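Local coordinates for putative transcription regulator (Lactobacillus plantarum, PDB 3K69), which is a putative transcriptional regulator of the winged helix-turn-helix class, probably binding DNA as a dimer in the manner of Rrf2-type regulators, at residues 11-16 against 43-48; 17-22 against 138-143; 23-28 against 72-77. All blocks are in the same frame, centred on the assembly; numbering follows the deposited sequence.

Contact 1: residues 11-16 against 43-48; sequences FSVAVH and VMIRNI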
# COMPACT_ATOMS: atom_id res chain seq x y z
N PHE A 11 9.59 -8.21 -2.57
CA PHE A 11 8.63 -9.30 -2.65
C PHE A 11 8.78 -10.05 -3.99
O PHE A 11 8.90 -11.29 -4.02
CB PHE A 11 7.20 -8.79 -2.47
CG PHE A 11 6.13 -9.90 -2.59
CD1 PHE A 11 6.02 -10.87 -1.61
CD2 PHE A 11 5.23 -9.91 -3.62
CE1 PHE A 11 5.07 -11.87 -1.71
CE2 PHE A 11 4.25 -10.88 -3.69
CZ PHE A 11 4.18 -11.87 -2.73
N SER A 12 8.78 -9.31 -5.09
CA SER A 12 8.97 -9.92 -6.41
C SER A 12 10.31 -10.63 -6.54
O SER A 12 10.39 -11.69 -7.12
CB SER A 12 8.83 -8.86 -7.51
OG SER A 12 8.98 -9.43 -8.83
N VAL A 13 11.37 -10.04 -6.01
CA VAL A 13 12.68 -10.70 -6.01
C VAL A 13 12.59 -12.07 -5.33
O VAL A 13 13.12 -13.03 -5.85
CB VAL A 13 13.76 -9.84 -5.35
CG1 VAL A 13 15.09 -10.64 -5.21
CG2 VAL A 13 13.97 -8.58 -6.19
N ALA A 14 11.89 -12.14 -4.19
CA ALA A 14 11.72 -13.40 -3.47
C ALA A 14 10.84 -14.39 -4.24
O ALA A 14 11.22 -15.52 -4.39
CB ALA A 14 11.19 -13.19 -2.11
N VAL A 15 9.69 -13.95 -4.72
CA VAL A 15 8.85 -14.77 -5.53
C VAL A 15 9.57 -15.33 -6.74
O VAL A 15 9.57 -16.55 -6.96
CB VAL A 15 7.57 -14.00 -5.98
CG1 VAL A 15 6.80 -14.80 -6.97
CG2 VAL A 15 6.65 -13.63 -4.77
N HIS A 16 10.18 -14.45 -7.50
CA HIS A 16 10.89 -14.83 -8.72
C HIS A 16 12.06 -15.81 -8.40
O HIS A 16 12.26 -16.83 -9.10
CB HIS A 16 11.37 -13.57 -9.43
CG HIS A 16 11.75 -13.77 -10.84
ND1 HIS A 16 11.65 -12.77 -11.79
CD2 HIS A 16 12.25 -14.86 -11.49
CE1 HIS A 16 12.07 -13.24 -12.96
NE2 HIS A 16 12.43 -14.51 -12.80
N VAL A 43 24.18 -7.43 -6.33
CA VAL A 43 24.21 -6.60 -5.10
C VAL A 43 22.82 -6.26 -4.63
O VAL A 43 22.62 -6.12 -3.44
CB VAL A 43 25.00 -5.23 -5.25
CG1 VAL A 43 24.23 -4.24 -6.10
CG2 VAL A 43 25.24 -4.61 -3.88
N MSE A 44 21.88 -6.15 -5.55
CA MSE A 44 20.49 -5.81 -5.19
C MSE A 44 19.58 -6.95 -4.75
O MSE A 44 18.48 -6.69 -4.26
CB MSE A 44 19.80 -5.13 -6.37
CG MSE A 44 20.46 -3.82 -6.74
SE MSE A 44 19.93 -3.30 -8.51
CE MSE A 44 21.25 -1.82 -8.75
N ILE A 45 19.99 -8.19 -4.98
CA ILE A 45 19.20 -9.35 -4.56
C ILE A 45 19.84 -10.14 -3.40
O ILE A 45 19.21 -11.04 -2.83
CB ILE A 45 18.91 -10.36 -5.73
CG1 ILE A 45 20.18 -11.01 -6.27
CG2 ILE A 45 18.13 -9.70 -6.84
CD1 ILE A 45 19.89 -12.15 -7.22
N ARG A 46 21.09 -9.82 -3.09
CA ARG A 46 21.90 -10.54 -2.11
C ARG A 46 21.23 -10.52 -0.75
O ARG A 46 21.19 -11.54 -0.06
CB ARG A 46 23.33 -9.92 -2.05
CG ARG A 46 24.24 -10.34 -0.86
CD ARG A 46 25.71 -9.72 -0.98
NE ARG A 46 26.72 -10.38 -0.11
CZ ARG A 46 27.13 -11.66 -0.23
NH1 ARG A 46 26.63 -12.48 -1.17
NH2 ARG A 46 28.04 -12.14 0.60
N ASN A 47 20.71 -9.37 -0.38
CA ASN A 47 20.05 -9.24 0.89
C ASN A 47 18.80 -10.10 1.00
O ASN A 47 18.59 -10.76 2.01
CB ASN A 47 19.70 -7.79 1.22
CG ASN A 47 19.07 -7.65 2.60
OD1 ASN A 47 19.73 -7.87 3.61
ND2 ASN A 47 17.78 -7.33 2.64
N ILE A 48 17.96 -10.08 -0.02
CA ILE A 48 16.72 -10.88 0.02
C ILE A 48 17.02 -12.40 0.04
O ILE A 48 16.38 -13.13 0.78
CB ILE A 48 15.76 -10.49 -1.13
CG1 ILE A 48 15.11 -9.16 -0.78
CG2 ILE A 48 14.62 -11.55 -1.32
CD1 ILE A 48 14.25 -9.24 0.53

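Contact 2: residues 17-22 against 138-143; sequences SILYLD and FTMADL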
# COMPACT_ATOMS: atom_id res chain seq x y z
N SER A 17 12.80 -15.55 -7.31
CA SER A 17 13.91 -16.41 -6.94
C SER A 17 13.44 -17.81 -6.52
O SER A 17 14.02 -18.83 -6.96
CB SER A 17 14.75 -15.75 -5.82
OG SER A 17 15.39 -14.56 -6.28
N ILE A 18 12.41 -17.88 -5.69
CA ILE A 18 11.80 -19.17 -5.34
C ILE A 18 11.32 -19.93 -6.58
O ILE A 18 11.55 -21.13 -6.69
CB ILE A 18 10.67 -19.03 -4.31
CG1 ILE A 18 11.24 -18.43 -3.01
CG2 ILE A 18 10.03 -20.41 -4.04
CD1 ILE A 18 10.20 -17.86 -2.02
N LEU A 19 10.65 -19.25 -7.49
CA LEU A 19 10.20 -19.93 -8.71
C LEU A 19 11.39 -20.44 -9.54
O LEU A 19 11.36 -21.55 -10.07
CB LEU A 19 9.29 -19.04 -9.54
CG LEU A 19 7.93 -18.68 -8.95
CD1 LEU A 19 7.42 -17.47 -9.70
CD2 LEU A 19 6.99 -19.83 -9.00
N TYR A 20 12.45 -19.66 -9.61
CA TYR A 20 13.61 -20.05 -10.38
C TYR A 20 14.26 -21.28 -9.77
O TYR A 20 14.55 -22.28 -10.48
CB TYR A 20 14.62 -18.92 -10.48
CG TYR A 20 15.76 -19.23 -11.42
CD1 TYR A 20 15.66 -18.93 -12.78
CD2 TYR A 20 16.92 -19.88 -10.97
CE1 TYR A 20 16.69 -19.22 -13.68
CE2 TYR A 20 17.98 -20.19 -11.88
CZ TYR A 20 17.86 -19.83 -13.22
OH TYR A 20 18.85 -20.13 -14.14
N LEU A 21 14.44 -21.24 -8.44
CA LEU A 21 15.02 -22.38 -7.73
C LEU A 21 14.14 -23.66 -7.82
O LEU A 21 14.67 -24.77 -7.90
CB LEU A 21 15.35 -22.00 -6.29
CG LEU A 21 16.44 -20.92 -6.14
CD1 LEU A 21 16.57 -20.41 -4.74
CD2 LEU A 21 17.81 -21.34 -6.70
N ASP A 22 12.82 -23.50 -7.83
CA ASP A 22 11.88 -24.61 -8.02
C ASP A 22 12.10 -25.26 -9.39
O ASP A 22 11.83 -26.43 -9.53
CB ASP A 22 10.43 -24.09 -7.90
CG ASP A 22 9.38 -25.17 -8.16
OD1 ASP A 22 9.21 -26.03 -7.27
OD2 ASP A 22 8.73 -25.13 -9.23
N PHE A 138 -3.33 -17.38 0.26
CA PHE A 138 -2.69 -18.15 -0.80
C PHE A 138 -1.34 -18.66 -0.41
O PHE A 138 -0.73 -18.19 0.57
CB PHE A 138 -2.48 -17.30 -2.07
CG PHE A 138 -3.75 -16.68 -2.58
CD1 PHE A 138 -4.75 -17.48 -3.11
CD2 PHE A 138 -3.96 -15.33 -2.47
CE1 PHE A 138 -5.95 -16.90 -3.55
CE2 PHE A 138 -5.15 -14.78 -2.88
CZ PHE A 138 -6.13 -15.57 -3.44
N THR A 139 -0.83 -19.58 -1.24
CA THR A 139 0.52 -20.09 -1.13
C THR A 139 1.26 -19.82 -2.42
O THR A 139 0.68 -19.41 -3.41
CB THR A 139 0.60 -21.61 -0.86
OG1 THR A 139 0.23 -22.34 -2.03
CG2 THR A 139 -0.25 -22.04 0.34
N MSE A 140 2.55 -20.11 -2.39
CA MSE A 140 3.37 -20.07 -3.58
C MSE A 140 2.90 -21.06 -4.65
O MSE A 140 3.16 -20.82 -5.82
CB MSE A 140 4.86 -20.35 -3.24
CG MSE A 140 5.63 -19.16 -2.68
SE MSE A 140 5.79 -17.65 -3.94
CE MSE A 140 6.85 -18.57 -5.39
N ALA A 141 2.22 -22.16 -4.25
CA ALA A 141 1.65 -23.08 -5.22
C ALA A 141 0.50 -22.42 -5.98
O ALA A 141 0.32 -22.65 -7.14
CB ALA A 141 1.16 -24.40 -4.52
N ASP A 142 -0.31 -21.61 -5.29
CA ASP A 142 -1.35 -20.79 -5.96
C ASP A 142 -0.69 -19.82 -6.93
O ASP A 142 -1.21 -19.58 -8.01
CB ASP A 142 -2.17 -20.01 -4.93
CG ASP A 142 -2.93 -20.91 -3.97
OD1 ASP A 142 -3.69 -21.76 -4.45
OD2 ASP A 142 -2.78 -20.79 -2.73
N LEU A 143 0.44 -19.23 -6.54
CA LEU A 143 1.08 -18.25 -7.40
C LEU A 143 1.63 -18.93 -8.64
O LEU A 143 1.47 -18.44 -9.74
CB LEU A 143 2.15 -17.43 -6.67
CG LEU A 143 2.72 -16.19 -7.40
CD1 LEU A 143 3.15 -15.12 -6.39
CD2 LEU A 143 3.88 -16.54 -8.34

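Contact 3: residues 23-28 against 72-77; sequences AHRDSK and LALADM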
# COMPACT_ATOMS: atom_id res chain seq x y z
N ALA A 23 12.56 -24.51 -10.40
CA ALA A 23 12.78 -25.06 -11.75
C ALA A 23 14.13 -25.74 -11.85
O ALA A 23 14.44 -26.39 -12.84
CB ALA A 23 12.65 -23.94 -12.84
N HIS A 24 14.96 -25.63 -10.82
CA HIS A 24 16.31 -26.13 -10.89
C HIS A 24 16.68 -26.82 -9.57
O HIS A 24 17.74 -26.56 -9.01
CB HIS A 24 17.26 -24.97 -11.17
CG HIS A 24 17.11 -24.40 -12.55
ND1 HIS A 24 16.35 -23.27 -12.81
CD2 HIS A 24 17.56 -24.84 -13.74
CE1 HIS A 24 16.37 -23.03 -14.11
NE2 HIS A 24 17.10 -23.96 -14.69
N ARG A 25 15.80 -27.71 -9.11
CA ARG A 25 15.97 -28.34 -7.79
C ARG A 25 17.16 -29.28 -7.75
O ARG A 25 17.65 -29.58 -6.67
CB ARG A 25 14.72 -29.10 -7.35
CG ARG A 25 13.62 -28.20 -6.87
CD ARG A 25 12.29 -28.93 -6.79
NE ARG A 25 11.21 -28.05 -6.35
CZ ARG A 25 10.85 -27.83 -5.08
NH1 ARG A 25 11.46 -28.43 -4.09
NH2 ARG A 25 9.86 -27.01 -4.81
N ASP A 26 17.65 -29.72 -8.90
CA ASP A 26 18.88 -30.51 -9.00
C ASP A 26 20.21 -29.73 -8.88
O ASP A 26 21.26 -30.28 -9.06
CB ASP A 26 18.88 -31.27 -10.35
CG ASP A 26 18.92 -30.30 -11.61
OD1 ASP A 26 18.71 -29.04 -11.50
OD2 ASP A 26 19.16 -30.80 -12.74
N SER A 27 20.16 -28.44 -8.59
CA SER A 27 21.28 -27.53 -8.79
C SER A 27 21.40 -26.61 -7.62
O SER A 27 20.40 -26.23 -7.01
CB SER A 27 21.01 -26.63 -10.00
OG SER A 27 21.16 -27.35 -11.19
N LYS A 28 22.63 -26.25 -7.33
CA LYS A 28 22.91 -25.05 -6.58
C LYS A 28 23.04 -23.89 -7.57
O LYS A 28 23.70 -23.99 -8.62
CB LYS A 28 24.13 -25.24 -5.69
CG LYS A 28 23.81 -26.29 -4.63
CD LYS A 28 24.95 -26.56 -3.73
CE LYS A 28 24.60 -27.67 -2.78
NZ LYS A 28 23.54 -27.25 -1.86
N LEU A 72 12.16 -27.47 -0.40
CA LEU A 72 10.86 -27.49 0.25
C LEU A 72 9.75 -27.23 -0.80
O LEU A 72 10.05 -26.87 -1.95
CB LEU A 72 10.81 -26.48 1.40
CG LEU A 72 11.84 -26.72 2.54
CD1 LEU A 72 11.95 -25.45 3.38
CD2 LEU A 72 11.46 -27.91 3.43
N ALA A 73 8.50 -27.45 -0.39
CA ALA A 73 7.35 -27.37 -1.29
C ALA A 73 6.79 -25.97 -1.30
O ALA A 73 6.57 -25.38 -0.23
CB ALA A 73 6.25 -28.34 -0.82
N LEU A 74 6.49 -25.46 -2.49
CA LEU A 74 5.76 -24.19 -2.67
C LEU A 74 4.41 -24.19 -1.94
O LEU A 74 3.98 -23.16 -1.45
CB LEU A 74 5.49 -23.92 -4.16
CG LEU A 74 6.64 -23.77 -5.17
CD1 LEU A 74 6.20 -22.90 -6.39
CD2 LEU A 74 7.91 -23.22 -4.58
N ALA A 75 3.76 -25.36 -1.86
CA ALA A 75 2.47 -25.45 -1.16
C ALA A 75 2.61 -25.12 0.33
O ALA A 75 1.67 -24.68 0.94
CB ALA A 75 1.79 -26.82 -1.39
N ASP A 76 3.81 -25.25 0.88
CA ASP A 76 4.04 -24.96 2.31
C ASP A 76 4.53 -23.55 2.62
O ASP A 76 4.83 -23.24 3.77
CB ASP A 76 5.00 -26.01 2.90
CG ASP A 76 4.44 -27.43 2.76
OD1 ASP A 76 3.27 -27.62 3.11
OD2 ASP A 76 5.16 -28.35 2.33
N MSE A 77 4.57 -22.70 1.60
CA MSE A 77 4.97 -21.30 1.71
C MSE A 77 3.77 -20.39 1.53
O MSE A 77 3.34 -20.13 0.41
CB MSE A 77 5.98 -20.97 0.64
CG MSE A 77 7.16 -21.88 0.70
SE MSE A 77 8.42 -21.53 -0.75
CE MSE A 77 9.66 -22.99 -0.33

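Contact 1: residues 11-16 against 43-48
V13 of helix 9-22 packs against I45, just before helix 46-54, and against I48 within it, while A14 touches I48. The contact belongs to a helix-turn-helix arrangement, in which helix 46-54 follows helix 31-38 and a short linker, consistent with the recognition helix of a winged helix-turn-helix domain. The side-chain contacts are apolar, and no hydrogen bond crosses between the segments. The methyl CG1 of V13 carries most of the contact: it reaches I45 CG2 at 3.6 Å and I48 CG2 at 4.0 Å, so that one branch of the valine touches both isoleucines, set three residues apart. V13 and I45 approach at a slant, and the CB of I45 also lies near that methyl. From the next position on helix 9-22, A14 CB touches I48 CG2 at 3.9 Å, which leaves the I48 methyl held by both V13 and A14.

Torsions explain the choice of branches. V13 CG1 stands opposite the backbone N (chi1 173°), and I48 CG2 is likewise opposite its own N, which sends both methyls across the interface. The backbones come close here, with A14 CA and I48 CA 6.6 Å apart. Behind these residues, L34 and A35 of helix 31-38 pack on I45, L38 on V13, and L40 of the linker on both, so the three helices share one apolar interior.

The second subunit comes close as well: its T98 packs on V13, and its T98 OG1 hydrogen-bonds S12 OG and H16 ND1. Within the helix, H16 N donates to S12 O at 2.8 Å. One turn along from F11, V15 places CG2 over one face of the F11 ring, 3.6 Å above its plane and displaced toward the rim.

Contact 2: residues 17-22 against 138-143
No flat group lies between I18 and L19 of helix 9-22 and their partners M140 and L143 of helix 140-148; the nearby F138 ring points elsewhere, with D142 OD2 in its plane at the edge. That ring packs edge-to-face with F153 and with Y134, and meets the H156 ring at about 35°.

The contact itself is aliphatic. M140, a selenomethionine, bends at chi2 and chi3 (both -63°), which turns its terminal methyl CE toward helix 9-22. CE lies 3.7 Å from L19 CG and 3.9 Å from I18 CG2, the M140 side chain running at a slant to both residues. Further along, L19 CD1 meets L143 CD2 at 3.9 Å, the two leucines running at about a right angle, while I116 and T119 of the second subunit pack on L19 and L143 respectively.

Helix 140-148 begins with a capping box. T139 N donates to D142 OD2 at 2.7 Å, and OD2 accepts on its anti lone pair, away from the other carboxylate oxygen; T139 OG1 in return receives weak bonds from A141 N and D142 N. The chemistry therefore divides in two: hydrogen bonds fix the first turn, whereas dispersion and the exclusion of water hold the buried methyls together.

Contact 3: residues 23-28 against 72-77
The loop that leaves helix 9-22 reaches the segment following strand 67-69 through R25, whose guanidinium grips the backbone carbonyl of L72. Both terminal nitrogens donate to the same atom: R25 NH2 lies 2.9 Å and R25 NH1 3.0 Å from L72 O, which sits nearly in the guanidinium plane at its edge. The carbonyl receives them unequally. NH2 is tilted only 19° from the carbonyl plane, while NH1 approaches from above it, 46° out, away from the lone-pair direction. Neither bond is straight, as expected when two donors converge on one oxygen. The arginine chain is extended from CG to NE and spans the gap between loops whose R25 and L72 CA atoms are 9.6 Å apart.

The antiparallel strands 59-61 and 67-69 are consistent with the wing of a winged-helix domain, and 72-77 carries the chain from them to helix 79-86 through the 3-10 turn 74-76. R25 itself stands in a type I turn from H24 to S27, and its NH2 also forms a salt bridge with D22 OD1 of helix 9-22. With an alanine here, L72 O would probably lose both donors and D22 its cationic mate, leaving the two loops joined less firmly. Beside the guanidinium, L74 CD2 approaches NH2 obliquely at 4.3 Å, and L74 packs on I18, L19 and D22.

Contacts 1 and 2 use successive turns of helix 9-22, with centres about 13 Å apart, and they touch where V15 CG1 meets L143 CD2; contact 3 starts in the loop just after that helix. Contact 3 lies about 8 Å from contact 2, centre to centre, and is nested along the chain inside the loop which contact 2 closes. M140 N and M77 O, 2.9 Å apart in a probable hydrogen bond, link those two directly. Contacts 1 and 3 do not touch. Helix 9-22 thus connects the helix-turn-helix, the segment after strand 67-69 and helix 140-148, while contacts 1 and 2 both also reach the second subunit.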